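Long-range contacts in DNA polymerase III subunit beta (Deinococcus radiodurans, PDB 4TRT), which probably encircles DNA as a ring-shaped head-to-tail homodimer, tethering DNA polymerases and other proteins to it and so conferring processivity: residues Leu50-Pro59 against Asp222-Leu230; Asn28-Val36 against Phe68-Ala76. All coordinates share one frame; numbering follows the deposited sequence. Where two conformers were deposited one is given.

Contact 1 (Leu50-Pro59 against Asp222-Leu230); sequences LEIDLSCFVP and DRVKMNLKL
Asp53 and Asn227 form a hydrogen-bonded pair of two antiparallel strands, and their side chains join as well. Asn227 ND2 gives a nearly straight bond (168°) to the anti lone pair of Asp53 OD2, 3.1 Å away, with the carboxylate turned 76° from the amide. Thr48 holds Asp53 OD1, and Thr218 holds Asn227 OD1. The other face is apolar and tight: Leu54 CD1 lies 3.3 Å from Val224 CG1, and a bend at chi3 (-81°) brings Met226 CE to 3.4 Å from Ile52 CD1. At one end Pro59 CD sits 3.7 Å above the centre of the Arg223 guanidinium. At the other, the extended Lys229 chain brings NZ above the carboxylate plane of Glu51, in a salt bridge to OE1 modelled at a rather short 2.5 Å. With an alanine in place of Glu51, the Lys229 ammonium would probably lose its countercharge and be free to swing. The pair fuses the sheets of the N-terminal and central domains, flanked by strands 42-48 and 216-220; Phe120 touches the Asp53-Asn227 face, while helices 8-21 and 193-202 pack on the Leu54-Met226 face.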
loop_
_atom_site.group_PDB
_atom_site.type_symbol
_atom_site.label_atom_id
_atom_site.label_comp_id
_atom_site.label_asym_id
_atom_site.label_seq_id
_atom_site.Cartn_x
_atom_site.Cartn_y
_atom_site.Cartn_z
ATOM N N LEU A 50 -19.032 8.046 -17.721
ATOM C CA LEU A 50 -19.335 7.990 -19.144
ATOM C C LEU A 50 -19.351 6.563 -19.705
ATOM O O LEU A 50 -19.938 6.344 -20.750
ATOM C CB LEU A 50 -18.408 8.910 -19.966
ATOM C CG LEU A 50 -18.299 10.363 -19.482
ATOM C CD1 LEU A 50 -17.405 11.186 -20.399
ATOM C CD2 LEU A 50 -19.659 11.029 -19.357
ATOM N N GLU A 51 -18.734 5.593 -19.031
ATOM C CA GLU A 51 -18.869 4.176 -19.455
ATOM C C GLU A 51 -19.904 3.444 -18.614
ATOM O O GLU A 51 -20.614 2.581 -19.114
ATOM C CB GLU A 51 -17.526 3.443 -19.391
ATOM C CG GLU A 51 -16.459 4.040 -20.296
ATOM C CD GLU A 51 -16.885 4.109 -21.758
ATOM O OE1 GLU A 51 -17.585 3.184 -22.254
ATOM O OE2 GLU A 51 -16.536 5.109 -22.424
ATOM N N ILE A 52 -19.979 3.782 -17.338
ATOM C CA ILE A 52 -21.069 3.278 -16.505
ATOM C C ILE A 52 -21.759 4.406 -15.757
ATOM O O ILE A 52 -21.170 5.444 -15.529
ATOM C CB ILE A 52 -20.616 2.154 -15.537
ATOM C CG1 ILE A 52 -19.695 2.670 -14.435
ATOM C CG2 ILE A 52 -19.963 1.007 -16.295
ATOM C CD1 ILE A 52 -19.676 1.772 -13.212
ATOM N N ASP A 53 -23.021 4.183 -15.387
ATOM C CA ASP A 53 -23.732 5.035 -14.439
ATOM C C ASP A 53 -23.991 4.201 -13.212
ATOM O O ASP A 53 -24.261 3.010 -13.317
ATOM C CB ASP A 53 -25.097 5.505 -14.960
ATOM C CG ASP A 53 -25.042 6.052 -16.367
ATOM O OD1 ASP A 53 -24.059 6.738 -16.695
ATOM O OD2 ASP A 53 -26.000 5.804 -17.135
ATOM N N LEU A 54 -23.955 4.845 -12.055
ATOM C CA LEU A 54 -24.165 4.162 -10.791
ATOM C C LEU A 54 -25.062 4.994 -9.896
ATOM O O LEU A 54 -24.934 6.222 -9.836
ATOM C CB LEU A 54 -22.816 3.925 -10.117
ATOM C CG LEU A 54 -22.777 3.167 -8.800
ATOM C CD1 LEU A 54 -23.229 1.722 -8.995
ATOM C CD2 LEU A 54 -21.374 3.246 -8.226
ATOM N N SER A 55 -25.959 4.307 -9.197
ATOM C CA SER A 55 -26.874 4.913 -8.255
ATOM C C SER A 55 -26.888 4.064 -6.998
ATOM O O SER A 55 -26.938 2.837 -7.090
ATOM C CB SER A 55 -28.268 4.948 -8.854
ATOM O OG SER A 55 -29.109 5.737 -8.068
ATOM N N CYS A 56 -26.843 4.705 -5.838
ATOM C CA CYS A 56 -26.926 3.998 -4.566
ATOM C C CYS A 56 -27.927 4.690 -3.663
ATOM O O CYS A 56 -27.866 5.908 -3.464
ATOM C CB CYS A 56 -25.571 3.943 -3.864
ATOM S SG CYS A 56 -25.589 2.797 -2.460
ATOM N N PHE A 57 -28.834 3.903 -3.098
ATOM C CA PHE A 57 -29.819 4.423 -2.159
ATOM C C PHE A 57 -29.299 4.337 -0.720
ATOM O O PHE A 57 -28.811 3.294 -0.292
ATOM C CB PHE A 57 -31.123 3.645 -2.280
ATOM C CG PHE A 57 -32.188 4.093 -1.315
ATOM C CD1 PHE A 57 -32.911 5.252 -1.555
ATOM C CD2 PHE A 57 -32.485 3.346 -0.183
ATOM C CE1 PHE A 57 -33.904 5.668 -0.676
ATOM C CE2 PHE A 57 -33.479 3.755 0.697
ATOM C CZ PHE A 57 -34.186 4.919 0.448
ATOM N N VAL A 58 -29.426 5.434 0.022
ATOM C CA VAL A 58 -29.075 5.474 1.423
ATOM C C VAL A 58 -30.314 5.881 2.227
ATOM O O VAL A 58 -30.801 7.007 2.085
ATOM C CB VAL A 58 -27.923 6.469 1.669
ATOM C CG1 VAL A 58 -27.596 6.562 3.152
ATOM C CG2 VAL A 58 -26.693 6.057 0.849
ATOM N N PRO A 59 -30.828 4.975 3.085
ATOM C CA PRO A 59 -31.981 5.345 3.910
ATOM C C PRO A 59 -31.704 6.544 4.798
ATOM O O PRO A 59 -30.601 6.674 5.336
ATOM C CB PRO A 59 -32.232 4.083 4.758
ATOM C CG PRO A 59 -31.723 2.966 3.912
ATOM C CD PRO A 59 -30.530 3.531 3.171
ATOM N N ASP A 222 -29.575 -5.011 -3.970
ATOM C CA ASP A 222 -29.905 -4.298 -2.761
ATOM C C ASP A 222 -29.225 -2.917 -2.773
ATOM O O ASP A 222 -28.007 -2.796 -2.600
ATOM C CB ASP A 222 -29.478 -5.177 -1.577
ATOM C CG ASP A 222 -29.337 -4.416 -0.292
ATOM O OD1 ASP A 222 -30.369 -4.008 0.263
ATOM O OD2 ASP A 222 -28.189 -4.253 0.174
ATOM N N ARG A 223 -30.028 -1.892 -3.035
ATOM C CA ARG A 223 -29.622 -0.476 -2.950
ATOM C C ARG A 223 -28.788 0.102 -4.103
ATOM O O ARG A 223 -28.752 1.319 -4.240
ATOM C CB ARG A 223 -28.952 -0.165 -1.605
ATOM C CG ARG A 223 -29.898 -0.293 -0.417
ATOM C CD ARG A 223 -29.159 -0.119 0.877
ATOM N NE ARG A 223 -30.044 -0.262 2.029
ATOM C CZ ARG A 223 -29.657 -0.083 3.285
ATOM N NH1 ARG A 223 -28.406 0.271 3.562
ATOM N NH2 ARG A 223 -30.525 -0.251 4.277
ATOM N N VAL A 224 -28.133 -0.727 -4.923
ATOM C CA VAL A 224 -27.357 -0.220 -6.053
ATOM C C VAL A 224 -28.013 -0.513 -7.399
ATOM O O VAL A 224 -28.557 -1.601 -7.595
ATOM C CB VAL A 224 -25.939 -0.832 -6.092
ATOM C CG1 VAL A 224 -25.217 -0.392 -7.351
ATOM C CG2 VAL A 224 -25.133 -0.432 -4.868
ATOM N N LYS A 225 -27.952 0.459 -8.313
ATOM C CA LYS A 225 -28.326 0.274 -9.711
ATOM C C LYS A 225 -27.147 0.701 -10.589
ATOM O O LYS A 225 -26.551 1.756 -10.359
ATOM C CB LYS A 225 -29.539 1.124 -10.065
ATOM C CG LYS A 225 -30.686 1.031 -9.072
ATOM C CD LYS A 225 -31.889 1.807 -9.579
ATOM C CE LYS A 225 -33.159 1.510 -8.800
ATOM N NZ LYS A 225 -33.315 2.452 -7.674
ATOM N N MET A 226 -26.812 -0.101 -11.596
ATOM C CA MET A 226 -25.697 0.229 -12.488
ATOM C C MET A 226 -26.120 0.072 -13.926
ATOM O O MET A 226 -26.665 -0.986 -14.294
ATOM C CB MET A 226 -24.490 -0.671 -12.209
ATOM C CG MET A 226 -23.270 -0.332 -13.057
ATOM S SD MET A 226 -21.851 -1.406 -12.816
ATOM C CE MET A 226 -21.129 -0.718 -11.340
ATOM N N ASN A 227 -25.855 1.102 -14.732
ATOM C CA ASN A 227 -25.990 1.032 -16.184
ATOM C C ASN A 227 -24.620 0.777 -16.794
ATOM O O ASN A 227 -23.631 1.427 -16.420
ATOM C CB ASN A 227 -26.546 2.335 -16.785
ATOM C CG ASN A 227 -27.982 2.620 -16.392
ATOM O OD1 ASN A 227 -28.754 1.702 -16.098
ATOM N ND2 ASN A 227 -28.362 3.907 -16.416
ATOM N N LEU A 228 -24.567 -0.158 -17.738
ATOM C CA LEU A 228 -23.348 -0.430 -18.488
ATOM C C LEU A 228 -23.673 -0.765 -19.924
ATOM O O LEU A 228 -24.800 -1.163 -20.237
ATOM C CB LEU A 228 -22.565 -1.579 -17.886
ATOM C CG LEU A 228 -23.372 -2.856 -17.630
ATOM C CD1 LEU A 228 -22.662 -4.112 -18.118
ATOM C CD2 LEU A 228 -23.715 -2.957 -16.146
ATOM N N LYS A 229 -22.675 -0.594 -20.781
ATOM C CA LYS A 229 -22.804 -0.901 -22.184
ATOM C C LYS A 229 -22.607 -2.388 -22.364
ATOM O O LYS A 229 -21.994 -3.038 -21.527
ATOM C CB LYS A 229 -21.742 -0.171 -22.992
ATOM C CG LYS A 229 -21.879 1.332 -22.973
ATOM C CD LYS A 229 -20.727 1.985 -23.715
ATOM C CE LYS A 229 -20.751 3.491 -23.533
ATOM N NZ LYS A 229 -19.399 4.038 -23.824
ATOM N N LEU A 230 -23.151 -2.926 -23.447
ATOM C CA LEU A 230 -22.928 -4.313 -23.817
ATOM C C LEU A 230 -22.234 -4.316 -25.177
ATOM O O LEU A 230 -22.495 -3.442 -25.993
ATOM C CB LEU A 230 -24.261 -5.053 -23.942
ATOM C CG LEU A 230 -25.025 -5.369 -22.661
ATOM C CD1 LEU A 230 -26.355 -6.042 -22.997
ATOM C CD2 LEU A 230 -24.168 -6.226 -21.745
HETATM O O HOH W 1 -19.900 -0.046 -19.956
HETATM O O HOH W 2 -26.583 2.043 1.817
#

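Contact 2 (Asn28-Val36 against Phe68-Ala76)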
loop_
_atom_site.group_PDB
_atom_site.type_symbol
_atom_site.label_atom_id
_atom_site.label_comp_id
_atom_site.label_asym_id
_atom_site.label_seq_id
_atom_site.Cartn_x
_atom_site.Cartn_y
_atom_site.Cartn_z
ATOM N N ASN A 28 -14.404 18.343 -17.990
ATOM C CA ASN A 28 -15.836 18.558 -17.770
ATOM C C ASN A 28 -16.090 18.854 -16.295
ATOM O O ASN A 28 -15.970 17.961 -15.452
ATOM C CB ASN A 28 -16.613 17.301 -18.211
ATOM C CG ASN A 28 -18.118 17.433 -18.052
ATOM O OD1 ASN A 28 -18.608 18.294 -17.335
ATOM N ND2 ASN A 28 -18.861 16.551 -18.717
ATOM N N PRO A 29 -16.486 20.095 -15.973
ATOM C CA PRO A 29 -16.563 20.476 -14.562
ATOM C C PRO A 29 -17.617 19.718 -13.748
ATOM O O PRO A 29 -17.506 19.661 -12.543
ATOM C CB PRO A 29 -16.890 21.980 -14.612
ATOM C CG PRO A 29 -17.529 22.195 -15.934
ATOM C CD PRO A 29 -16.960 21.166 -16.872
ATOM N N LEU A 30 -18.617 19.137 -14.406
ATOM C CA LEU A 30 -19.697 18.426 -13.717
ATOM C C LEU A 30 -19.473 16.924 -13.633
ATOM O O LEU A 30 -20.134 16.257 -12.856
ATOM C CB LEU A 30 -21.042 18.706 -14.404
ATOM C CG LEU A 30 -21.766 19.962 -13.917
ATOM C CD1 LEU A 30 -22.945 20.262 -14.824
ATOM C CD2 LEU A 30 -22.206 19.791 -12.458
ATOM N N LEU A 31 -18.556 16.388 -14.433
ATOM C CA LEU A 31 -18.337 14.944 -14.474
ATOM C C LEU A 31 -17.791 14.417 -13.129
ATOM O O LEU A 31 -18.031 13.269 -12.770
ATOM C CB LEU A 31 -17.411 14.579 -15.624
ATOM C CG LEU A 31 -17.210 13.083 -15.881
ATOM C CD1 LEU A 31 -18.534 12.353 -16.074
ATOM C CD2 LEU A 31 -16.304 12.892 -17.099
ATOM N N THR A 32 -17.110 15.288 -12.389
ATOM C CA THR A 32 -16.549 14.955 -11.088
ATOM C C THR A 32 -17.569 15.121 -9.951
ATOM O O THR A 32 -17.230 14.885 -8.792
ATOM C CB THR A 32 -15.319 15.842 -10.798
ATOM O OG1 THR A 32 -15.674 17.209 -10.995
ATOM C CG2 THR A 32 -14.191 15.509 -11.739
ATOM N N ALA A 33 -18.795 15.536 -10.279
ATOM C CA ALA A 33 -19.830 15.765 -9.282
ATOM C C ALA A 33 -20.594 14.490 -8.915
ATOM O O ALA A 33 -20.707 13.547 -9.709
ATOM C CB ALA A 33 -20.809 16.817 -9.758
ATOM N N LEU A 34 -21.091 14.484 -7.684
ATOM C CA LEU A 34 -22.041 13.499 -7.201
ATOM C C LEU A 34 -23.399 14.169 -7.258
ATOM O O LEU A 34 -23.545 15.314 -6.799
ATOM C CB LEU A 34 -21.704 13.142 -5.750
ATOM C CG LEU A 34 -22.665 12.241 -4.975
ATOM C CD1 LEU A 34 -22.595 10.823 -5.531
ATOM C CD2 LEU A 34 -22.265 12.235 -3.511
ATOM N N LYS A 35 -24.397 13.483 -7.805
ATOM C CA LYS A 35 -25.755 13.974 -7.733
ATOM C C LYS A 35 -26.445 13.346 -6.533
ATOM O O LYS A 35 -26.298 12.140 -6.272
ATOM C CB LYS A 35 -26.533 13.683 -9.012
ATOM C CG LYS A 35 -27.946 14.242 -8.979
ATOM C CD LYS A 35 -28.564 14.398 -10.361
ATOM C CE LYS A 35 -29.340 13.179 -10.806
ATOM N NZ LYS A 35 -29.846 13.333 -12.207
ATOM N N VAL A 36 -27.154 14.171 -5.766
ATOM C CA VAL A 36 -27.881 13.680 -4.588
ATOM C C VAL A 36 -29.346 14.045 -4.741
ATOM O O VAL A 36 -29.689 15.215 -4.858
ATOM C CB VAL A 36 -27.342 14.268 -3.266
ATOM C CG1 VAL A 36 -28.124 13.691 -2.092
ATOM C CG2 VAL A 36 -25.861 13.974 -3.112
ATOM N N PHE A 68 -29.331 18.249 -5.444
ATOM C CA PHE A 68 -28.133 19.077 -5.567
ATOM C C PHE A 68 -26.962 18.253 -6.065
ATOM O O PHE A 68 -27.023 17.022 -6.050
ATOM C CB PHE A 68 -27.779 19.736 -4.211
ATOM C CG PHE A 68 -27.499 18.763 -3.108
ATOM C CD1 PHE A 68 -28.529 18.285 -2.303
ATOM C CD2 PHE A 68 -26.210 18.332 -2.851
ATOM C CE1 PHE A 68 -28.268 17.398 -1.270
ATOM C CE2 PHE A 68 -25.941 17.434 -1.826
ATOM C CZ PHE A 68 -26.979 16.962 -1.032
ATOM N N VAL A 69 -25.902 18.943 -6.491
ATOM C CA VAL A 69 -24.628 18.319 -6.810
ATOM C C VAL A 69 -23.502 18.899 -5.943
ATOM O O VAL A 69 -23.508 20.076 -5.589
ATOM C CB VAL A 69 -24.260 18.440 -8.305
ATOM C CG1 VAL A 69 -25.298 17.728 -9.183
ATOM C CG2 VAL A 69 -24.087 19.898 -8.725
ATOM N N VAL A 70 -22.548 18.048 -5.599
ATOM C CA VAL A 70 -21.360 18.432 -4.856
ATOM C C VAL A 70 -20.179 17.621 -5.414
ATOM O O VAL A 70 -20.389 16.550 -5.988
ATOM C CB VAL A 70 -21.493 18.145 -3.337
ATOM C CG1 VAL A 70 -22.301 19.218 -2.622
ATOM C CG2 VAL A 70 -22.075 16.752 -3.106
ATOM N N PRO A 71 -18.942 18.127 -5.266
ATOM C CA PRO A 71 -17.776 17.340 -5.698
ATOM C C PRO A 71 -17.731 16.003 -4.936
ATOM O O PRO A 71 -17.734 15.995 -3.696
ATOM C CB PRO A 71 -16.576 18.227 -5.338
ATOM C CG PRO A 71 -17.131 19.587 -5.080
ATOM C CD PRO A 71 -18.546 19.389 -4.616
ATOM N N ALA A 72 -17.713 14.898 -5.678
ATOM C CA ALA A 72 -17.904 13.579 -5.104
ATOM C C ALA A 72 -16.802 13.175 -4.125
ATOM O O ALA A 72 -17.102 12.649 -3.053
ATOM C CB ALA A 72 -18.043 12.533 -6.204
ATOM N N HIS A 73 -15.540 13.411 -4.476
ATOM C CA HIS A 73 -14.436 12.916 -3.639
ATOM C C HIS A 73 -14.257 13.721 -2.388
ATOM O O HIS A 73 -13.986 13.170 -1.311
ATOM C CB HIS A 73 -13.150 12.817 -4.438
ATOM C CG HIS A 73 -13.227 11.793 -5.528
ATOM N ND1 HIS A 73 -13.867 12.038 -6.695
ATOM C CD2 HIS A 73 -12.764 10.481 -5.597
ATOM C CE1 HIS A 73 -13.822 10.949 -7.467
ATOM N NE2 HIS A 73 -13.146 9.991 -6.807
ATOM N N LEU A 74 -14.427 15.030 -2.506
ATOM C CA LEU A 74 -14.381 15.907 -1.349
ATOM C C LEU A 74 -15.486 15.558 -0.345
ATOM O O LEU A 74 -15.225 15.477 0.838
ATOM C CB LEU A 74 -14.482 17.376 -1.779
ATOM C CG LEU A 74 -14.513 18.410 -0.652
ATOM C CD1 LEU A 74 -13.307 18.211 0.261
ATOM C CD2 LEU A 74 -14.495 19.813 -1.238
ATOM N N PHE A 75 -16.710 15.353 -0.828
ATOM C CA PHE A 75 -17.838 15.018 0.036
ATOM C C PHE A 75 -17.616 13.682 0.749
ATOM O O PHE A 75 -17.869 13.569 1.938
ATOM C CB PHE A 75 -19.136 15.009 -0.770
ATOM C CG PHE A 75 -20.380 14.721 0.035
ATOM C CD1 PHE A 75 -20.603 15.327 1.264
ATOM C CD2 PHE A 75 -21.369 13.899 -0.472
ATOM C CE1 PHE A 75 -21.753 15.067 1.990
ATOM C CE2 PHE A 75 -22.534 13.651 0.245
ATOM C CZ PHE A 75 -22.716 14.234 1.490
ATOM N N ALA A 76 -17.105 12.694 0.019
ATOM C CA ALA A 76 -16.804 11.386 0.581
ATOM C C ALA A 76 -15.730 11.485 1.661
ATOM O O ALA A 76 -15.810 10.842 2.701
ATOM C CB ALA A 76 -16.352 10.432 -0.522
HETATM O O HOH W 3 -14.946 14.418 -7.462
#
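Val36 and Phe68 pair at one end of a short antiparallel beta ladder, in which strand 68-71, the outermost strand of the sheet in this chain, borders strand 33-38 before running straight into helix 72-81. The two side chains lie next to each other and point the same way. Phe68 has its CG between the backbone N and the carbonyl carbon (chi1 60°), which turns the ring over its neighbour, and Val36 CB makes a CH-pi contact 3.8 Å from the Phe68 ring centroid, offset toward the rim. Reciprocal backbone bonds tie Val36 to Phe68 and Leu34 to Val70; the shortest, from Leu34 N to Val70 O, measures 2.8 Å. Leu34 serves both strand and helix: its CB packs 3.7 Å from Ala72 CB, while Leu34 CD2 meets the Phe75 ring at its edge, in the ring plane, 3.6 Å from Phe75 CD2. On the other side of the ladder, Val69 is met by Ala33 and by the end of Leu30.

Farther out, Leu15 of helix 8-21 touches both Leu34 and Phe75, Leu45 of strand 42-48 lies against Leu34 and Val36, and Leu96 of strand 95-100 meets both phenylalanines, so the contact belongs to the core of the N-terminal domain. Leu74, in the first turn of the helix, packs on Tyr293 of the second subunit, placing this helix at the dimer interface. A type I turn from Leu30 to Ala33 leads into strand 33-38, and an Asx turn at Asn28 precedes it. Pro71 occupies the N-cap position, and where the helix begins, Ala72 N donates to Thr32 O at 3.2 Å in an almost straight hydrogen bond (173° at the hydrogen). The same Thr32 O also accepts from a water, 2.7 Å away, which lies at the edge of the His73 ring and hydrogen-bonds to ND1.

The centres of contact 1 and contact 2 lie about 15 Å apart in one antiparallel sheet, where strands 68-71, 33-38, 42-48, 52-59 and 224-229 follow one another; strand 42-48 therefore separates the two pairings. Along the chain their segments alternate: 28-36, 50-59, 68-76 and, much later, 222-230. Contact 2 pairs the outermost strand of this sheet, 68-71, with 33-38 inside the N-terminal domain, whereas contact 1 carries the same sheet across to the central domain. Helix 8-21 packs against both. They also touch directly, Leu50 CD2 lying 3.7 Å from Leu31 CD1. One sheet thus links the neighbourhood of the dimer interface to the domain junction, consistent with a continuous ring around DNA.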